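Side-chain contacts in histidine kinase (PDB 6TNE), which probably takes part in phosphorelay signalling, this portion being the receiver domain of the hybrid histidine kinase CckA, of the CheY-like family: residues L19-A22 against L28-A31; R23-L28 against E112-Q117. One frame throughout, in Å; residues are numbered along the deposited sequence.

Contact 1: residues L19-A22 against L28-A31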
loop_
_atom_site.group_PDB
_atom_site.type_symbol
_atom_site.label_atom_id
_atom_site.label_comp_id
_atom_site.label_asym_id
_atom_site.label_seq_id
_atom_site.Cartn_x
_atom_site.Cartn_y
_atom_site.Cartn_z
ATOM N N LEU A 19 -12.118 0.833 5.897
ATOM C CA LEU A 19 -12.708 -0.481 5.694
ATOM C C LEU A 19 -11.736 -1.588 6.025
ATOM O O LEU A 19 -12.148 -2.640 6.539
ATOM C CB LEU A 19 -13.280 -0.612 4.293
ATOM C CG LEU A 19 -14.510 0.271 4.141
ATOM C CD1 LEU A 19 -14.880 0.439 2.669
ATOM C CD2 LEU A 19 -15.710 -0.275 4.896
ATOM N N LEU A 20 -10.430 -1.356 5.804
ATOM C CA LEU A 20 -9.444 -2.347 6.202
ATOM C C LEU A 20 -9.298 -2.371 7.732
ATOM O O LEU A 20 -9.154 -3.443 8.340
ATOM C CB LEU A 20 -8.147 -2.039 5.492
ATOM C CG LEU A 20 -7.651 -2.752 4.257
ATOM C CD1 LEU A 20 -8.354 -3.980 3.663
ATOM C CD2 LEU A 20 -6.829 -1.855 3.319
ATOM N N ARG A 21 -9.328 -1.201 8.379
ATOM C CA ARG A 21 -9.283 -1.193 9.852
ATOM C C ARG A 21 -10.469 -1.942 10.455
ATOM O O ARG A 21 -10.348 -2.564 11.522
ATOM C CB ARG A 21 -9.235 0.244 10.376
ATOM C CG ARG A 21 -7.946 0.972 10.136
ATOM C CD ARG A 21 -7.934 2.387 10.784
ATOM N NE ARG A 21 -6.759 3.082 10.288
ATOM C CZ ARG A 21 -6.801 4.114 9.436
ATOM N NH1 ARG A 21 -7.970 4.632 9.073
ATOM N NH2 ARG A 21 -5.659 4.583 8.939
ATOM N N ALA A 22 -11.636 -1.855 9.814
ATOM C CA ALA A 22 -12.823 -2.573 10.278
ATOM C C ALA A 22 -12.605 -4.069 10.259
ATOM O O ALA A 22 -13.307 -4.803 10.966
ATOM C CB ALA A 22 -13.991 -2.233 9.353
ATOM N N LEU A 28 -1.327 2.323 8.020
ATOM C CA LEU A 28 -0.540 3.538 8.072
ATOM C C LEU A 28 -0.744 4.223 6.732
ATOM O O LEU A 28 -0.368 3.689 5.680
ATOM C CB LEU A 28 0.931 3.176 8.224
ATOM C CG LEU A 28 1.297 2.371 9.480
ATOM C CD1 LEU A 28 2.787 2.133 9.593
ATOM C CD2 LEU A 28 0.823 3.083 10.733
ATOM N N GLU A 29 -1.291 5.404 6.748
ATOM C CA GLU A 29 -1.637 6.104 5.514
ATOM C C GLU A 29 -0.542 7.078 5.108
ATOM O O GLU A 29 0.033 7.766 5.976
ATOM C CB GLU A 29 -2.924 6.887 5.709
ATOM C CG GLU A 29 -4.158 5.993 5.831
ATOM C CD GLU A 29 -5.406 6.825 6.105
ATOM O OE1 GLU A 29 -5.824 7.600 5.214
ATOM O OE2 GLU A 29 -5.963 6.707 7.216
ATOM N N ALA A 30 -0.324 7.199 3.809
ATOM C CA ALA A 30 0.581 8.203 3.274
ATOM C C ALA A 30 -0.067 8.777 2.023
ATOM O O ALA A 30 -0.738 8.055 1.278
ATOM C CB ALA A 30 1.941 7.567 2.934
ATOM N N ALA A 31 0.166 10.067 1.754
ATOM C CA ALA A 31 -0.395 10.707 0.584
ATOM C C ALA A 31 0.601 10.817 -0.556
ATOM O O ALA A 31 0.212 11.227 -1.650
ATOM C CB ALA A 31 -0.909 12.108 0.916
HETATM O O HOH W 1 -8.729 7.011 7.352
#
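In the first beta-alpha-beta unit of the receiver domain, made of strand 2-6, helix 10-21 and strand 26-30, a salt bridge between Arg-21 and Glu-29 ties the last turn of the helix to the strand that follows it. The backbones stand well apart, with the CA atoms of Arg-21 and Leu-28 10.1 Å from each other, and the two long side chains span the gap. Arg-21 runs extended from CG to NE and presents the edge of its guanidinium. NH2 donates to OE2 of Glu-29 at 2.8 Å in a nearly straight bond, 171° at the hydrogen. The acceptor lies practically in the guanidinium plane, while the nitrogen approaches OE2 from the anti side of the carboxylate. The two chains cross at about a right angle and their flat ends are turned 38° apart, which goes with a single direct bond rather than a two-pronged pairing. The other terminal nitrogen is linked through water: NH1 donates to water 1 at 3.0 Å, and that water donates to Glu-29 OE2 at 2.8 Å, closing a small ring. Glu-29 reaches this position with CG anti to its carbonyl carbon (chi1 -70°) and an extended chain. Its OE1 forms a salt bridge with NE of Arg-13, so the carboxylate joins two arginines of the same helix. NH2 of Arg-21 also donates to Val-27 O, which gives the guanidinium a second hold on the strand. The contact lies at the surface, along the outermost strand of the sheet as formed within this chain. Glu-29 packs on Ala-17 of helix 10-21, whereas its strand neighbours Leu-28 and Ala-30 touch Ile-39 of helix 33-42.

Contact 2: residues R23-L28 against E112-Q117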
loop_
_atom_site.group_PDB
_atom_site.type_symbol
_atom_site.label_atom_id
_atom_site.label_comp_id
_atom_site.label_asym_id
_atom_site.label_seq_id
_atom_site.Cartn_x
_atom_site.Cartn_y
_atom_site.Cartn_z
ATOM N N ARG A 23 -11.674 -4.544 9.447
ATOM C CA ARG A 23 -11.340 -5.954 9.336
ATOM C C ARG A 23 -10.139 -6.318 10.177
ATOM O O ARG A 23 -9.689 -7.472 10.139
ATOM C CB ARG A 23 -11.076 -6.329 7.884
ATOM C CG ARG A 23 -12.312 -6.213 7.045
ATOM C CD ARG A 23 -11.977 -6.147 5.591
ATOM N NE ARG A 23 -13.133 -6.532 4.809
ATOM C CZ ARG A 23 -14.156 -5.734 4.498
ATOM N NH1 ARG A 23 -14.180 -4.446 4.881
ATOM N NH2 ARG A 23 -15.168 -6.240 3.771
ATOM N N GLY A 24 -9.658 -5.394 10.992
ATOM C CA GLY A 24 -8.657 -5.728 11.977
ATOM C C GLY A 24 -7.243 -5.374 11.579
ATOM O O GLY A 24 -6.320 -5.621 12.357
ATOM N N TYR A 25 -7.041 -4.756 10.415
ATOM C CA TYR A 25 -5.697 -4.353 10.027
ATOM C C TYR A 25 -5.304 -3.018 10.650
ATOM O O TYR A 25 -6.138 -2.157 10.917
ATOM C CB TYR A 25 -5.606 -4.222 8.507
ATOM C CG TYR A 25 -5.899 -5.524 7.790
ATOM C CD1 TYR A 25 -5.004 -6.584 7.861
ATOM C CD2 TYR A 25 -7.097 -5.727 7.114
ATOM C CE1 TYR A 25 -5.250 -7.781 7.239
ATOM C CE2 TYR A 25 -7.360 -6.925 6.479
ATOM C CZ TYR A 25 -6.436 -7.949 6.557
ATOM O OH TYR A 25 -6.672 -9.143 5.938
ATOM N N GLU A 26 -4.009 -2.841 10.868
ATOM C CA GLU A 26 -3.485 -1.520 11.179
ATOM C C GLU A 26 -3.082 -0.908 9.854
ATOM O O GLU A 26 -2.427 -1.567 9.053
ATOM C CB GLU A 26 -2.273 -1.618 12.107
ATOM C CG GLU A 26 -1.794 -0.276 12.618
ATOM C CD GLU A 26 -0.525 -0.381 13.428
ATOM O OE1 GLU A 26 -0.135 -1.512 13.780
ATOM O OE2 GLU A 26 0.084 0.675 13.690
ATOM N N VAL A 27 -3.547 0.307 9.594
ATOM C CA VAL A 27 -3.287 0.934 8.300
ATOM C C VAL A 27 -2.563 2.242 8.535
ATOM O O VAL A 27 -3.140 3.172 9.132
ATOM C CB VAL A 27 -4.571 1.133 7.485
ATOM C CG1 VAL A 27 -4.218 1.719 6.143
ATOM C CG2 VAL A 27 -5.278 -0.190 7.296
ATOM N N LEU A 28 -1.327 2.323 8.020
ATOM C CA LEU A 28 -0.540 3.538 8.072
ATOM C C LEU A 28 -0.744 4.223 6.732
ATOM O O LEU A 28 -0.368 3.689 5.680
ATOM C CB LEU A 28 0.931 3.176 8.224
ATOM C CG LEU A 28 1.297 2.371 9.480
ATOM C CD1 LEU A 28 2.787 2.133 9.593
ATOM C CD2 LEU A 28 0.823 3.083 10.733
ATOM N N GLU A 112 -10.051 -9.514 -0.186
ATOM C CA GLU A 112 -9.629 -10.842 -0.618
ATOM C C GLU A 112 -8.145 -10.858 -0.988
ATOM O O GLU A 112 -7.419 -11.780 -0.610
ATOM C CB GLU A 112 -10.472 -11.209 -1.823
ATOM C CG GLU A 112 -10.195 -12.493 -2.503
ATOM C CD GLU A 112 -11.310 -12.815 -3.498
ATOM O OE1 GLU A 112 -11.427 -13.984 -3.911
ATOM O OE2 GLU A 112 -12.072 -11.893 -3.866
ATOM N N ARG A 113 -7.691 -9.873 -1.773
ATOM C CA ARG A 113 -6.283 -9.829 -2.186
ATOM C C ARG A 113 -5.351 -9.555 -1.014
ATOM O O ARG A 113 -4.268 -10.137 -0.936
ATOM C CB ARG A 113 -6.066 -8.766 -3.259
ATOM C CG ARG A 113 -6.923 -8.931 -4.476
ATOM C CD ARG A 113 -6.579 -10.138 -5.329
ATOM N NE ARG A 113 -7.122 -9.858 -6.653
ATOM C CZ ARG A 113 -6.506 -9.071 -7.530
ATOM N NH1 ARG A 113 -5.318 -8.522 -7.227
ATOM N NH2 ARG A 113 -7.075 -8.815 -8.702
ATOM N N VAL A 114 -5.759 -8.698 -0.084
ATOM C CA VAL A 114 -4.918 -8.462 1.087
ATOM C C VAL A 114 -4.754 -9.764 1.856
ATOM O O VAL A 114 -3.649 -10.156 2.257
ATOM C CB VAL A 114 -5.542 -7.373 1.975
ATOM C CG1 VAL A 114 -4.884 -7.332 3.332
ATOM C CG2 VAL A 114 -5.439 -6.014 1.302
ATOM N N LYS A 115 -5.874 -10.453 2.078
ATOM C CA LYS A 115 -5.823 -11.720 2.798
ATOM C C LYS A 115 -4.928 -12.739 2.089
ATOM O O LYS A 115 -4.114 -13.427 2.726
ATOM C CB LYS A 115 -7.246 -12.265 2.902
ATOM C CG LYS A 115 -7.386 -13.447 3.848
ATOM C CD LYS A 115 -8.854 -13.684 4.221
ATOM C CE LYS A 115 -9.475 -14.754 3.368
ATOM N NZ LYS A 115 -9.046 -16.114 3.821
ATOM N N GLN A 116 -5.068 -12.858 0.772
ATOM C CA GLN A 116 -4.247 -13.799 0.017
ATOM C C GLN A 116 -2.761 -13.485 0.164
ATOM O O GLN A 116 -1.951 -14.378 0.436
ATOM C CB GLN A 116 -4.680 -13.741 -1.446
ATOM C CG GLN A 116 -4.347 -14.945 -2.251
ATOM C CD GLN A 116 -2.974 -14.850 -2.816
ATOM O OE1 GLN A 116 -2.607 -13.829 -3.402
ATOM N NE2 GLN A 116 -2.179 -15.907 -2.633
ATOM N N GLN A 117 -2.382 -12.215 -0.026
ATOM C CA GLN A 117 -0.979 -11.818 0.055
ATOM C C GLN A 117 -0.420 -12.015 1.447
ATOM O O GLN A 117 0.762 -12.349 1.588
ATOM C CB GLN A 117 -0.770 -10.369 -0.404
ATOM C CG GLN A 117 -0.998 -10.203 -1.881
ATOM C CD GLN A 117 -1.285 -8.787 -2.227
ATOM O OE1 GLN A 117 -2.246 -8.192 -1.724
ATOM N NE2 GLN A 117 -0.482 -8.226 -3.112
#
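The approach to strand 26-30 passes helix 107-118 with the CA atoms of Tyr-25 and Val-114 9.9 Å apart, and Gly-24, at positive phi, is the C-prime residue of the Schellman motif that ends the preceding helix. Across this gap the Tyr-25 and Val-114 side chains reach toward one another. One methyl does the touching: CG1 of Val-114 sits over one face of the Tyr-25 ring, 4.1 Å from its centroid and 29° off the ring normal, in a CH-pi contact. The methyl is displaced toward the hydroxyl end, lying 3.6 Å from CZ of Tyr-25, with CE1 and CE2 of the same ring a little farther away on the two flanks. Val-114 brings CG1 to the ring by setting it anti to its own backbone N (chi1 167°). Farther along, the phenol oxygen of Tyr-25 passes the helix backbone at Lys-115, with OH 4.1 Å from CA of that residue. Lys-115 adds little, its CB 4.4 Å from the Tyr-25 OH, and its chain then leads away from the ring. What joins the segments here is therefore apolar packing on a flat face, with Val-114 buried and Tyr-25 still partly exposed. Tyr-25 also rests on Leu-20 of helix 10-21, Ile-3 of strand 2-6 and Leu-118 of helix 107-118. Val-114 continues inward onto Ile-3, Leu-49 and Ile-51, which places the contact between helices 10-21 and 107-118, over strands 2-6 and 49-53.

From the N terminus the chain runs through strand 2-6 into helix 10-21, turns at Gly-24 and enters strand 26-30. Contact 1 closes this short turn, with five residues between the nearest ends of its segments. Contact 2 starts within that turn and closes a far longer loop, reaching across three further strands and two helices to helix 107-118; the two loops therefore cross, sharing Leu-28. Their centres lie 9 Å apart. Leu-20 joins them, with its CB packing on CG2 of Val-27 and its CD1 facing CG2 of Val-114. Contact 1 ties the first crossover helix to strand 26-30, outermost in the sheet of this chain, and contact 2 ties the turn between them to the C-terminal helix.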